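Local coordinates for divalent-cation tolerance protein CutA (Thermotoga maritima, PDB 1VHF) that is a CutA-family protein that probably binds copper ions and takes part in resistance toward heavy metals, at residues Lys22-Lys26 and Arg27-Cys31; Ser8-Asn12 and Glu13-Leu17. All blocks are in the same frame, centred on the assembly; numbering follows the deposited sequence.

Interaction 1: Lys22-Lys26 and Arg27-Cys31; sequences KLLEK and RLIAC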
ATOM      1  N   LYS A  22      -0.595  -9.503   6.020  1.00 10.54           N
ATOM      2  CA  LYS A  22      -1.500  -9.202   7.123  1.00 10.77           C
ATOM      3  C   LYS A  22      -2.761  -8.519   6.634  1.00 10.52           C
ATOM      4  O   LYS A  22      -3.870  -8.789   7.128  1.00 11.28           O
ATOM      5  CB  LYS A  22      -0.801  -8.335   8.188  1.00 11.51           C
ATOM      6  CG  LYS A  22       0.102  -9.219   9.066  1.00 15.19           C
ATOM      7  CD  LYS A  22       0.799  -8.420  10.138  1.00 22.29           C
ATOM      8  CE  LYS A  22       1.867  -9.281  10.848  1.00 26.06           C
ATOM      9  NZ  LYS A  22       1.231 -10.465  11.489  1.00 33.70           N
ATOM     10  N   LEU A  23      -2.626  -7.604   5.674  1.00  9.56           N
ATOM     11  CA  LEU A  23      -3.792  -6.918   5.129  1.00  9.32           C
ATOM     12  C   LEU A  23      -4.675  -7.892   4.368  1.00 10.14           C
ATOM     13  O   LEU A  23      -5.906  -7.756   4.436  1.00 10.26           O
ATOM     14  CB  LEU A  23      -3.358  -5.736   4.247  1.00  8.68           C
ATOM     15  CG  LEU A  23      -2.597  -4.648   4.989  1.00  8.74           C
ATOM     16  CD1 LEU A  23      -2.000  -3.639   4.017  1.00 10.93           C
ATOM     17  CD2 LEU A  23      -3.484  -3.978   6.040  1.00 12.93           C
ATOM     18  N   LEU A  24      -4.069  -8.874   3.674  1.00  8.32           N
ATOM     19  CA  LEU A  24      -4.894  -9.904   3.020  1.00  8.73           C
ATOM     20  C   LEU A  24      -5.572 -10.808   4.061  1.00 10.68           C
ATOM     21  O   LEU A  24      -6.747 -11.147   3.867  1.00 11.39           O
ATOM     22  CB  LEU A  24      -3.982 -10.760   2.129  1.00  9.68           C
ATOM     23  CG  LEU A  24      -3.544 -10.114   0.798  1.00  9.14           C
ATOM     24  CD1 LEU A  24      -2.373 -10.885   0.223  1.00 10.11           C
ATOM     25  CD2 LEU A  24      -4.740 -10.085  -0.159  1.00 10.82           C
ATOM     26  N   GLU A  25      -4.895 -11.107   5.161  1.00 10.93           N
ATOM     27  CA  GLU A  25      -5.481 -11.980   6.212  1.00 13.37           C
ATOM     28  C   GLU A  25      -6.724 -11.307   6.775  1.00 15.22           C
ATOM     29  O   GLU A  25      -7.747 -11.955   7.102  1.00 16.64           O
ATOM     30  CB  GLU A  25      -4.433 -12.151   7.317  1.00 14.95           C
ATOM     31  CG  GLU A  25      -3.351 -13.176   7.005  1.00 21.53           C
ATOM     32  CD  GLU A  25      -2.170 -13.120   7.949  1.00 26.83           C
ATOM     33  OE1 GLU A  25      -2.235 -12.443   8.995  1.00 31.17           O
ATOM     34  OE2 GLU A  25      -1.125 -13.769   7.664  1.00 31.23           O
ATOM     35  N   LYS A  26      -6.686  -9.991   6.909  1.00 12.04           N
ATOM     36  CA  LYS A  26      -7.780  -9.201   7.438  1.00 12.72           C
ATOM     37  C   LYS A  26      -8.830  -8.878   6.411  1.00 12.62           C
ATOM     38  O   LYS A  26      -9.868  -8.288   6.698  1.00 16.20           O
ATOM     39  CB  LYS A  26      -7.248  -7.920   8.101  1.00 14.99           C
ATOM     40  CG  LYS A  26      -6.348  -8.203   9.310  1.00 18.59           C
ATOM     41  CD  LYS A  26      -5.590  -6.947   9.723  1.00 22.93           C
ATOM     42  CE  LYS A  26      -4.625  -7.172  10.872  1.00 26.50           C
ATOM     43  NZ  LYS A  26      -5.341  -7.101  12.185  1.00 28.13           N
ATOM     44  N   ARG A  27      -8.617  -9.264   5.144  1.00 12.19           N
ATOM     45  CA  ARG A  27      -9.511  -9.056   4.019  1.00 13.95           C
ATOM     46  C   ARG A  27      -9.777  -7.582   3.809  1.00 12.32           C
ATOM     47  O   ARG A  27     -10.834  -7.156   3.314  1.00 14.84           O
ATOM     48  CB  ARG A  27     -10.783  -9.911   4.145  1.00 16.09           C
ATOM     49  CG  ARG A  27     -10.448 -11.412   4.235  1.00 17.42           C
ATOM     50  CD  ARG A  27     -11.705 -12.249   3.950  1.00 20.71           C
ATOM     51  NE  ARG A  27     -11.455 -13.667   4.253  1.00 21.33           N
ATOM     52  CZ  ARG A  27     -10.797 -14.525   3.494  1.00 24.42           C
ATOM     53  NH1 ARG A  27     -10.287 -14.184   2.332  1.00 19.80           N
ATOM     54  NH2 ARG A  27     -10.637 -15.788   3.917  1.00 25.48           N
ATOM     55  N   LEU A  28      -8.702  -6.784   4.013  1.00 12.36           N
ATOM     56  CA  LEU A  28      -8.784  -5.345   3.844  1.00 10.66           C
ATOM     57  C   LEU A  28      -8.407  -4.924   2.430  1.00 11.34           C
ATOM     58  O   LEU A  28      -8.725  -3.807   2.018  1.00 13.17           O
ATOM     59  CB  LEU A  28      -7.940  -4.563   4.842  1.00 13.49           C
ATOM     60  CG  LEU A  28      -8.439  -4.662   6.295  1.00 14.45           C
ATOM     61  CD1 LEU A  28      -7.448  -3.965   7.212  1.00 15.54           C
ATOM     62  CD2 LEU A  28      -9.812  -4.035   6.450  1.00 16.03           C
ATOM     63  N   ILE A  29      -7.660  -5.781   1.754  1.00 10.62           N
ATOM     64  CA  ILE A  29      -7.213  -5.556   0.391  1.00  9.68           C
ATOM     65  C   ILE A  29      -7.451  -6.850  -0.401  1.00  9.98           C
ATOM     66  O   ILE A  29      -7.566  -7.943   0.148  1.00 10.47           O
ATOM     67  CB  ILE A  29      -5.713  -5.208   0.266  1.00  9.27           C
ATOM     68  CG1 ILE A  29      -4.817  -6.374   0.726  1.00 10.56           C
ATOM     69  CG2 ILE A  29      -5.357  -3.949   1.070  1.00 11.70           C
ATOM     70  CD1 ILE A  29      -3.330  -6.107   0.521  1.00 11.10           C
ATOM     71  N   ALA A  30      -7.560  -6.679  -1.733  1.00  9.61           N
ATOM     72  CA  ALA A  30      -7.735  -7.813  -2.623  1.00 10.42           C
ATOM     73  C   ALA A  30      -6.382  -8.385  -3.041  1.00 10.58           C
ATOM     74  O   ALA A  30      -6.240  -9.552  -3.348  1.00 11.07           O
ATOM     75  CB  ALA A  30      -8.514  -7.381  -3.868  1.00 10.85           C
ATOM     76  N   CYS A  31      -5.370  -7.485  -3.133  1.00  8.66           N
ATOM     77  CA  CYS A  31      -4.042  -7.940  -3.503  1.00 10.31           C
ATOM     78  C   CYS A  31      -3.048  -6.787  -3.350  1.00  9.03           C
ATOM     79  O   CYS A  31      -3.485  -5.657  -3.133  1.00  8.19           O
ATOM     80  CB  CYS A  31      -4.039  -8.380  -4.968  1.00 13.04           C
ATOM     81  SG  CYS A  31      -4.781  -7.226  -6.102  1.00 14.66           S
TER

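Interaction 2: Ser8-Asn12 and Glu13-Leu17; sequences STFPN and EEKAL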
ATOM      1  N   SER A   8       2.393   2.929  -0.528  1.00  7.17           N
ATOM      2  CA  SER A   8       3.240   3.221   0.641  1.00  6.79           C
ATOM      3  C   SER A   8       4.619   2.658   0.338  1.00  7.65           C
ATOM      4  O   SER A   8       4.837   1.896  -0.605  1.00  8.01           O
ATOM      5  CB  SER A   8       2.655   2.607   1.905  1.00 10.01           C
ATOM      6  OG  SER A   8       3.396   3.040   3.050  1.00  9.82           O
ATOM      7  N   THR A   9       5.588   3.047   1.173  1.00  7.52           N
ATOM      8  CA  THR A   9       6.951   2.540   1.066  1.00  7.31           C
ATOM      9  C   THR A   9       7.360   1.964   2.421  1.00  7.06           C
ATOM     10  O   THR A   9       6.804   2.296   3.484  1.00  8.35           O
ATOM     11  CB  THR A   9       8.003   3.496   0.573  1.00  8.44           C
ATOM     12  OG1 THR A   9       8.285   4.498   1.570  1.00 11.36           O
ATOM     13  CG2 THR A   9       7.585   4.141  -0.737  1.00  8.53           C
ATOM     14  N   PHE A  10       8.292   1.004   2.341  1.00  8.00           N
ATOM     15  CA  PHE A  10       8.763   0.216   3.481  1.00  8.58           C
ATOM     16  C   PHE A  10      10.262   0.065   3.472  1.00 10.86           C
ATOM     17  O   PHE A  10      10.906   0.188   2.433  1.00  9.86           O
ATOM     18  CB  PHE A  10       8.142  -1.223   3.348  1.00  9.81           C
ATOM     19  CG  PHE A  10       6.630  -1.135   3.342  1.00  7.85           C
ATOM     20  CD1 PHE A  10       5.960  -1.079   2.116  1.00 10.24           C
ATOM     21  CD2 PHE A  10       5.900  -1.124   4.514  1.00 10.40           C
ATOM     22  CE1 PHE A  10       4.585  -0.927   2.078  1.00 10.27           C
ATOM     23  CE2 PHE A  10       4.514  -0.988   4.463  1.00 12.10           C
ATOM     24  CZ  PHE A  10       3.846  -0.913   3.243  1.00  8.54           C
ATOM     25  N   PRO A  11      10.865  -0.183   4.633  1.00  9.86           N
ATOM     26  CA  PRO A  11      12.313  -0.269   4.693  1.00 11.06           C
ATOM     27  C   PRO A  11      12.931  -1.454   4.029  1.00 12.07           C
ATOM     28  O   PRO A  11      14.153  -1.380   3.743  1.00 13.24           O
ATOM     29  CB  PRO A  11      12.605  -0.316   6.201  1.00 12.57           C
ATOM     30  CG  PRO A  11      11.356  -0.849   6.808  1.00 12.90           C
ATOM     31  CD  PRO A  11      10.232  -0.310   5.948  1.00 12.55           C
ATOM     32  N   ASN A  12      12.223  -2.542   3.824  1.00 11.46           N
ATOM     33  CA  ASN A  12      12.774  -3.730   3.216  1.00 11.95           C
ATOM     34  C   ASN A  12      11.704  -4.599   2.600  1.00 12.42           C
ATOM     35  O   ASN A  12      10.507  -4.313   2.789  1.00 10.92           O
ATOM     36  CB  ASN A  12      13.661  -4.463   4.224  1.00 11.79           C
ATOM     37  CG  ASN A  12      12.898  -4.778   5.507  1.00 16.79           C
ATOM     38  OD1 ASN A  12      11.875  -5.466   5.454  1.00 16.59           O
ATOM     39  ND2 ASN A  12      13.349  -4.256   6.627  1.00 17.78           N
ATOM     40  N   GLU A  13      12.091  -5.634   1.879  1.00 11.29           N
ATOM     41  CA  GLU A  13      11.162  -6.510   1.189  1.00 11.40           C
ATOM     42  C   GLU A  13      10.327  -7.305   2.182  1.00 13.47           C
ATOM     43  O   GLU A  13       9.107  -7.406   2.036  1.00 11.44           O
ATOM     44  CB  GLU A  13      11.879  -7.464   0.216  1.00 13.15           C
ATOM     45  CG  GLU A  13      10.943  -8.281  -0.671  1.00 15.48           C
ATOM     46  CD  GLU A  13      11.597  -9.302  -1.576  1.00 17.93           C
ATOM     47  OE1 GLU A  13      12.835  -9.298  -1.657  1.00 20.73           O
ATOM     48  OE2 GLU A  13      10.882 -10.094  -2.245  1.00 19.39           O
ATOM     49  N   GLU A  14      10.981  -7.778   3.237  1.00 13.07           N
ATOM     50  CA  GLU A  14      10.266  -8.604   4.221  1.00 13.57           C
ATOM     51  C   GLU A  14       9.138  -7.833   4.883  1.00 11.95           C
ATOM     52  O   GLU A  14       8.038  -8.384   5.011  1.00 13.68           O
ATOM     53  CB  GLU A  14      11.301  -9.055   5.276  1.00 17.11           C
ATOM     54  CG  GLU A  14      12.287 -10.073   4.717  1.00 21.82           C
ATOM     55  CD  GLU A  14      13.320  -9.588   3.733  1.00 27.25           C
ATOM     56  OE1 GLU A  14      13.698  -8.400   3.668  1.00 24.60           O
ATOM     57  OE2 GLU A  14      13.806 -10.464   2.947  1.00 29.15           O
ATOM     58  N   LYS A  15       9.348  -6.573   5.209  1.00 11.58           N
ATOM     59  CA  LYS A  15       8.289  -5.782   5.851  1.00 11.51           C
ATOM     60  C   LYS A  15       7.148  -5.490   4.873  1.00 11.43           C
ATOM     61  O   LYS A  15       5.986  -5.567   5.257  1.00 10.21           O
ATOM     62  CB  LYS A  15       8.807  -4.498   6.446  1.00 14.02           C
ATOM     63  CG  LYS A  15       7.789  -3.707   7.250  1.00 20.92           C
ATOM     64  CD  LYS A  15       7.114  -4.600   8.305  1.00 21.13           C
ATOM     65  CE  LYS A  15       8.080  -4.885   9.448  1.00 20.20           C
ATOM     66  NZ  LYS A  15       7.299  -5.348  10.667  1.00 21.87           N
ATOM     67  N   ALA A  16       7.487  -5.210   3.614  1.00 11.11           N
ATOM     68  CA  ALA A  16       6.403  -4.964   2.660  1.00  9.62           C
ATOM     69  C   ALA A  16       5.540  -6.203   2.491  1.00  9.16           C
ATOM     70  O   ALA A  16       4.283  -6.119   2.441  1.00  9.10           O
ATOM     71  CB  ALA A  16       6.993  -4.525   1.319  1.00  8.87           C
ATOM     72  N   LEU A  17       6.192  -7.354   2.298  1.00  9.00           N
ATOM     73  CA  LEU A  17       5.449  -8.590   2.098  1.00  9.28           C
ATOM     74  C   LEU A  17       4.680  -9.012   3.366  1.00  9.28           C
ATOM     75  O   LEU A  17       3.567  -9.502   3.179  1.00 10.77           O
ATOM     76  CB  LEU A  17       6.357  -9.752   1.652  1.00 10.13           C
ATOM     77  CG  LEU A  17       7.186  -9.507   0.400  1.00 17.82           C
ATOM     78  CD1 LEU A  17       7.869 -10.829   0.003  1.00 17.31           C
ATOM     79  CD2 LEU A  17       6.414  -8.935  -0.752  1.00 18.23           C
TER

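Interaction 1: Lys22-Lys26 and Arg27-Cys31
With Ile29 CG1 set between its backbone N and carbonyl carbon (chi1 64°) and chi2 extended, the Ile29 side chain reaches back to the last turn of helix 13-25, where it meets Leu23 and Leu24. Helix 13-25 ends in a Schellman motif: Arg27 takes up a positive phi of 59° and the chain folds back on the helix end. Two backbone bonds close it. Leu28 N donates to Leu23 O at 3.0 Å, and Arg27 N donates to Leu24 O at 2.9 Å from above the carbonyl plane, with an angle of 111° at the oxygen.

Beside the backbone bonds, apolar side chains pack across the turn. Ile29 CD1 rests against Leu23 CB at 3.7 Å, and Leu23 and Ile29 both continue inward onto Phe57 of strand 46-60 and Leu67 of helix 64-74. Leu28 crosses Leu23 at about a right angle, methyl to methyl, while its CG lies 3.9 Å from Lys26 CB. The turn carries the chain from helix 13-25 to strand 31-43, and Leu28 O accepts from Thr59 OG1. On the more exposed flank, Leu24 CD2 lies 3.8 Å from Ile29 CG1 and 3.6 Å from Ala30 O.

Interaction 2: Ser8-Asn12 and Glu13-Leu17
Phe10 and Ala16 form the tightly packed side of this contact, where strand 3-10 leads through a short turn into helix 13-25 in the ferredoxin-like fold of the CutA family. Phe10 CG lies anti to its carbonyl carbon (chi1 -59°), and the ring lies against the first turn of the helix. Ala16 CA sits over one face, offset toward the rim, in a CH-pi contact 4.2 Å from the centroid of the Phe10 ring. The methyl group adds to this: Ala16 CB is 3.7 Å from Phe10 CD1. Both residues are buried. Phe10 also packs on Phe57 of strand 46-60 and Leu71 of helix 64-74, and its ring meets that of His75 with the planes close to parallel.

The other side of the turn is polar and more exposed. Asn12 is the N-cap. Its chi1 of 55° folds the amide over the start of the helix, and OD1 accepts from Lys15 N at 2.8 Å, with the donor nearly in line with the side-chain carbonyl. The backbone of the same residue opens the helical bonding: Ala16 N donates to Asn12 O at 3.3 Å, a longer bond. Glu14 is exposed, and its CB passes 3.6 Å from Asn12 OD1. Lys15 starts out against the cap, with CB 3.4 Å from Asn12 OD1, but its chain bends at chi2 and chi3 and carries NZ away to a salt bridge with Glu18.

Asn12 therefore supplies two acceptors, one from its side chain and one from its backbone, to amides of the first turn. This fixes the helix start, while the partial positive charge expected at that end would probably polarise the Asn12 side-chain carbonyl that accepts from Lys15 N.

How the interactions relate
The two contacts sit near opposite ends of helix 13-25. Interaction 2 begins the helix after strand 3-10 and interaction 1 ends it before strand 31-43, so together they frame a strand-helix-strand passage. Their centres are 15 Å apart and their nearest atoms about 5 Å, without touching. Both keep apolar groups on the inward side of the helix: Phe10 from interaction 2 and Leu23 and Ile29 from interaction 1 all pack on Phe57 of strand 46-60, which gives the two ends a common neighbour. Their polar devices differ, a side-chain cap at the start, backbone-to-backbone bonds of the Schellman motif at the finish.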